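Local coordinates for probable transcriptional regulator, LysR family protein (Rhodococcus sp., PDB 2QL3), which probably regulates transcription as a LysR-type DNA-binding factor, the chain here being its C-terminal domain of the substrate-binding (periplasmic-binding-protein-like) class, at residues N44-Q49 with D56-Y61; D62-P67 with S114-M119. One frame throughout, in Å; residues are numbered along the deposited sequence.

Interaction 1: residues N44-Q49 with D56-Y61. With PO4 (phosphate ion), chain O; PO4 (phosphate ion), chain Q.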
# COMPACT_ATOMS: atom_id res chain seq x y z
N ASN A 44 -7.66 11.82 -10.05
CA ASN A 44 -8.00 13.25 -10.27
C ASN A 44 -7.10 14.24 -9.55
O ASN A 44 -6.83 15.33 -10.07
CB ASN A 44 -9.46 13.56 -9.93
CG ASN A 44 -10.44 12.64 -10.69
OD1 ASN A 44 -10.04 11.91 -11.59
ND2 ASN A 44 -11.72 12.71 -10.36
N ARG A 45 -6.67 13.90 -8.35
CA ARG A 45 -5.93 14.82 -7.55
C ARG A 45 -4.60 15.04 -8.21
O ARG A 45 -4.16 16.20 -8.33
CB ARG A 45 -5.82 14.36 -6.07
CG ARG A 45 -7.17 14.39 -5.32
CD ARG A 45 -7.06 13.78 -3.87
NE ARG A 45 -5.86 14.25 -3.17
CZ ARG A 45 -5.84 15.13 -2.16
NH1 ARG A 45 -4.69 15.53 -1.65
NH2 ARG A 45 -6.98 15.63 -1.68
N LEU A 46 -3.97 13.98 -8.75
CA LEU A 46 -2.64 14.15 -9.46
C LEU A 46 -2.83 15.02 -10.72
O LEU A 46 -2.05 15.92 -11.01
CB LEU A 46 -2.03 12.79 -9.85
CG LEU A 46 -0.46 12.72 -9.81
CD1 LEU A 46 -0.06 12.79 -8.35
CD2 LEU A 46 0.10 11.47 -10.40
N ARG A 47 -3.93 14.79 -11.44
CA ARG A 47 -4.21 15.56 -12.67
C ARG A 47 -4.41 17.05 -12.35
O ARG A 47 -3.91 17.96 -13.04
CB ARG A 47 -5.46 14.96 -13.37
CG ARG A 47 -6.09 15.83 -14.46
CD ARG A 47 -7.28 15.10 -15.15
NE ARG A 47 -8.52 15.50 -14.51
CZ ARG A 47 -9.35 14.71 -13.88
NH1 ARG A 47 -9.15 13.36 -13.86
NH2 ARG A 47 -10.44 15.27 -13.32
N THR A 48 -5.17 17.27 -11.29
CA THR A 48 -5.46 18.57 -10.73
C THR A 48 -4.20 19.33 -10.27
O THR A 48 -4.06 20.51 -10.53
CB THR A 48 -6.47 18.35 -9.56
OG1 THR A 48 -7.77 18.38 -10.15
CG2 THR A 48 -6.37 19.43 -8.53
N GLN A 49 -3.31 18.63 -9.59
CA GLN A 49 -2.03 19.19 -9.19
C GLN A 49 -1.16 19.52 -10.40
O GLN A 49 -0.63 20.66 -10.51
CB GLN A 49 -1.34 18.27 -8.15
CG GLN A 49 -2.10 18.31 -6.83
CD GLN A 49 -1.85 17.10 -5.88
OE1 GLN A 49 -2.74 16.73 -5.09
NE2 GLN A 49 -0.67 16.53 -5.93
N ASP A 56 5.67 19.14 -11.48
CA ASP A 56 6.38 19.40 -12.74
C ASP A 56 6.07 18.25 -13.71
O ASP A 56 5.79 18.47 -14.88
CB ASP A 56 7.91 19.48 -12.57
CG ASP A 56 8.39 20.75 -11.80
OD1 ASP A 56 8.65 21.76 -12.48
OD2 ASP A 56 8.52 20.77 -10.54
N VAL A 57 6.17 17.02 -13.18
CA VAL A 57 6.02 15.79 -13.96
C VAL A 57 5.24 14.78 -13.11
O VAL A 57 5.08 14.95 -11.90
CB VAL A 57 7.39 15.18 -14.41
CG1 VAL A 57 8.18 16.15 -15.30
CG2 VAL A 57 8.25 14.78 -13.22
N ALA A 58 4.70 13.78 -13.80
CA ALA A 58 3.96 12.68 -13.17
C ALA A 58 4.45 11.36 -13.80
O ALA A 58 4.75 11.29 -15.03
CB ALA A 58 2.45 12.88 -13.45
N ILE A 59 4.57 10.34 -12.96
CA ILE A 59 4.80 8.99 -13.41
C ILE A 59 3.47 8.28 -13.29
O ILE A 59 2.93 8.13 -12.19
CB ILE A 59 5.83 8.25 -12.55
CG1 ILE A 59 7.16 9.06 -12.47
CG2 ILE A 59 6.04 6.83 -13.06
CD1 ILE A 59 7.80 9.36 -13.78
N VAL A 60 2.90 7.86 -14.43
CA VAL A 60 1.53 7.34 -14.44
C VAL A 60 1.35 6.19 -15.41
O VAL A 60 2.14 6.01 -16.33
CB VAL A 60 0.46 8.44 -14.80
CG1 VAL A 60 0.34 9.42 -13.69
CG2 VAL A 60 0.80 9.17 -16.10
N TYR A 61 0.28 5.40 -15.23
CA TYR A 61 -0.14 4.55 -16.32
C TYR A 61 -0.76 5.38 -17.42
O TYR A 61 -1.54 6.29 -17.16
CB TYR A 61 -1.16 3.50 -15.88
CG TYR A 61 -0.82 2.64 -14.69
CD1 TYR A 61 0.17 1.66 -14.75
CD2 TYR A 61 -1.56 2.75 -13.51
CE1 TYR A 61 0.42 0.81 -13.67
CE2 TYR A 61 -1.27 1.94 -12.40
CZ TYR A 61 -0.29 0.96 -12.50
OH TYR A 61 -0.01 0.12 -11.43
P PO4 O . -9.76 10.82 -7.18
O1 PO4 O . -9.59 10.32 -8.59
O2 PO4 O . -8.51 11.61 -6.75
O3 PO4 O . -10.86 11.81 -7.00
O4 PO4 O . -9.94 9.61 -6.24
P PO4 Q . -5.24 18.78 0.39
O1 PO4 Q . -4.89 18.97 -1.07
O2 PO4 Q . -4.88 20.03 1.18
O3 PO4 Q . -6.73 18.51 0.51
O4 PO4 Q . -4.47 17.59 0.95
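Leu46 of helix 43-51 rests on Ala58 and Val60 of strand 57-61, a helix-on-sheet layer in one of the two alpha/beta subdomains of the LysR substrate-binding fold. The contact between helix and strand is small, buried and wholly apolar. A single methyl, Leu46 CD2, does the touching: it lies 4.1 Å from Ala58 CB and 3.9 Å from Val60 CG1. Both strand residues turn CB toward the helix, whereas CB of Ile59 between them points away, and its side chain packs on Val186 and Leu74. The small alanine is consistent with the close approach of the helix, with 7.7 Å between Leu46 CA and Ala58 CA, and beta-branched valine suits an extended strand. Val60 holds CG1 beside its backbone N, anti to the carbonyl carbon (chi1 -70°), and this branch meets the leucine.

Hydrogen bonds form instead on other residues near the helix start, to bound ions and within the helix. Backbone N of Asn44 gives a nearly straight hydrogen bond (171°) to O1 of a phosphate, 2.8 Å away, and N of Arg45 a weak one to O2 of the same ion; amides at a helix start suit an anion. Arg45, also salt-bridged to Asp41, reaches a second phosphate weakly through NH1; both ions probably came from the crystallisation liquor. Arg47 NH1 donates to Asn44 OD1 at 2.8 Å, approaching from above the amide's carbonyl plane, 58° out of it.

Interaction 2: residues D62-P67 with S114-M119; sequences DLDLSP and STNHAM
Leu63 and His117 bury the most surface here, and they meet through one methyl: Leu63 CD1 lies 4.0 Å from His117 CB and 4.1 Å from His117 CG. Leu63 CB points toward the helix, and chi1 of -60° sets CG beside the backbone N, from where CD1 extends to the histidine. His117 carries its ring on a CG anti to the backbone N (chi1 178°), and the methyl approaches that ring obliquely, at the root of the side chain. Leucine suits a partly exposed place where its other neighbours, Pro113 and Val182, are also apolar. The His117 side chain also touches Val182, Leu155 and Pro79, all apolar.

The contact spans the two alpha/beta subdomains of the LysR substrate-binding fold: the loop after strand 57-61 belongs to one, and the first turns of helix 114-125 to the other. It is a surface contact, its touching residues partly or fully exposed, near the strands that cross from one subdomain to the other.

Asp64 and Asn116 form its exposed margin, where polar side chains can meet solvent. The CB atoms of both point toward the opposite segment, yet Asp64 OD2 and Asn116 ND2 remain 4.4 Å apart, too far for a hydrogen bond.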
# COMPACT_ATOMS: atom_id res chain seq x y z
N ASP A 62 -0.47 5.05 -18.67
CA ASP A 62 -1.10 5.74 -19.80
C ASP A 62 -2.45 5.08 -20.03
O ASP A 62 -2.61 4.25 -20.95
CB ASP A 62 -0.20 5.61 -21.02
CG ASP A 62 -0.68 6.40 -22.23
OD1 ASP A 62 -1.59 7.28 -22.17
OD2 ASP A 62 -0.12 6.10 -23.29
N LEU A 63 -3.39 5.41 -19.13
CA LEU A 63 -4.82 5.07 -19.19
C LEU A 63 -5.64 6.32 -18.82
O LEU A 63 -5.41 6.96 -17.78
CB LEU A 63 -5.19 3.92 -18.21
CG LEU A 63 -4.50 2.57 -18.40
CD1 LEU A 63 -4.72 1.65 -17.26
CD2 LEU A 63 -4.96 1.92 -19.71
N ASP A 64 -6.55 6.70 -19.72
CA ASP A 64 -7.50 7.80 -19.45
C ASP A 64 -6.81 9.17 -19.16
O ASP A 64 -7.29 9.94 -18.34
CB ASP A 64 -8.47 7.43 -18.27
CG ASP A 64 -9.17 6.02 -18.41
OD1 ASP A 64 -9.61 5.68 -19.51
OD2 ASP A 64 -9.34 5.27 -17.38
N LEU A 65 -5.68 9.46 -19.81
CA LEU A 65 -4.92 10.68 -19.52
C LEU A 65 -5.47 11.80 -20.40
O LEU A 65 -5.98 11.51 -21.47
CB LEU A 65 -3.42 10.45 -19.80
CG LEU A 65 -2.69 9.35 -19.01
CD1 LEU A 65 -1.20 9.31 -19.38
CD2 LEU A 65 -2.88 9.50 -17.49
N SER A 66 -5.38 13.06 -20.01
CA SER A 66 -5.71 14.11 -20.98
C SER A 66 -4.78 14.06 -22.18
O SER A 66 -3.58 13.81 -22.05
CB SER A 66 -5.61 15.54 -20.44
OG SER A 66 -5.09 15.52 -19.14
N PRO A 67 -5.36 14.35 -23.35
CA PRO A 67 -4.56 14.72 -24.52
C PRO A 67 -3.67 15.94 -24.30
O PRO A 67 -2.80 16.16 -25.13
CB PRO A 67 -5.62 15.03 -25.59
CG PRO A 67 -6.79 14.25 -25.20
CD PRO A 67 -6.80 14.28 -23.67
N SER A 114 -6.86 1.76 -12.52
CA SER A 114 -6.85 0.28 -12.51
C SER A 114 -8.22 -0.37 -12.47
O SER A 114 -8.39 -1.44 -13.01
CB SER A 114 -6.02 -0.25 -11.34
OG SER A 114 -4.65 0.02 -11.63
N THR A 115 -9.17 0.29 -11.81
CA THR A 115 -10.48 -0.26 -11.58
C THR A 115 -11.24 -0.45 -12.90
O THR A 115 -11.75 -1.53 -13.13
CB THR A 115 -11.32 0.64 -10.72
OG1 THR A 115 -10.53 1.20 -9.69
CG2 THR A 115 -12.58 -0.14 -10.14
N ASN A 116 -11.29 0.60 -13.74
CA ASN A 116 -11.96 0.53 -15.04
C ASN A 116 -11.18 -0.39 -15.96
O ASN A 116 -11.77 -1.13 -16.74
CB ASN A 116 -12.06 1.90 -15.75
CG ASN A 116 -13.07 2.83 -15.12
OD1 ASN A 116 -13.73 2.52 -14.12
ND2 ASN A 116 -13.23 4.01 -15.75
N HIS A 117 -9.85 -0.33 -15.88
CA HIS A 117 -9.03 -1.24 -16.72
C HIS A 117 -9.45 -2.71 -16.44
O HIS A 117 -9.67 -3.50 -17.37
CB HIS A 117 -7.51 -1.05 -16.43
CG HIS A 117 -6.65 -1.98 -17.22
ND1 HIS A 117 -6.07 -3.11 -16.67
CD2 HIS A 117 -6.36 -2.01 -18.54
CE1 HIS A 117 -5.44 -3.78 -17.62
NE2 HIS A 117 -5.59 -3.13 -18.77
N ALA A 118 -9.56 -3.04 -15.15
CA ALA A 118 -9.81 -4.40 -14.70
C ALA A 118 -11.22 -4.80 -15.14
O ALA A 118 -11.38 -5.86 -15.69
CB ALA A 118 -9.61 -4.56 -13.18
N MSE A 119 -12.23 -3.94 -14.92
CA MSE A 119 -13.62 -4.23 -15.39
C MSE A 119 -13.66 -4.36 -16.90
O MSE A 119 -14.46 -5.13 -17.44
CB MSE A 119 -14.61 -3.14 -14.99
CG MSE A 119 -14.91 -3.00 -13.53
SE MSE A 119 -15.18 -4.69 -12.58
CE MSE A 119 -15.86 -3.93 -10.89

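After strand 5-11, helix 20-30 and strand 34-40, the chain enters helix 43-51, and interaction 1 closes the short loop that returns it into strand 57-61, six residues lying between its segments. The strand leads directly into the loop 62-67, where interaction 2 opens, so the two contacts follow in series, neither nesting nor crossing. Interaction 2 then closes a much longer excursion of 46 residues, which includes strands 69-84 and 106-109, before helix 114-125. Interaction 1 joins helix to sheet within one subdomain, while interaction 2 bridges to the other. Their centres are 13 Å apart, and they touch where Val60 CG2 packs on Leu65 CD1 at 3.8 Å and Tyr61 meets Ser114.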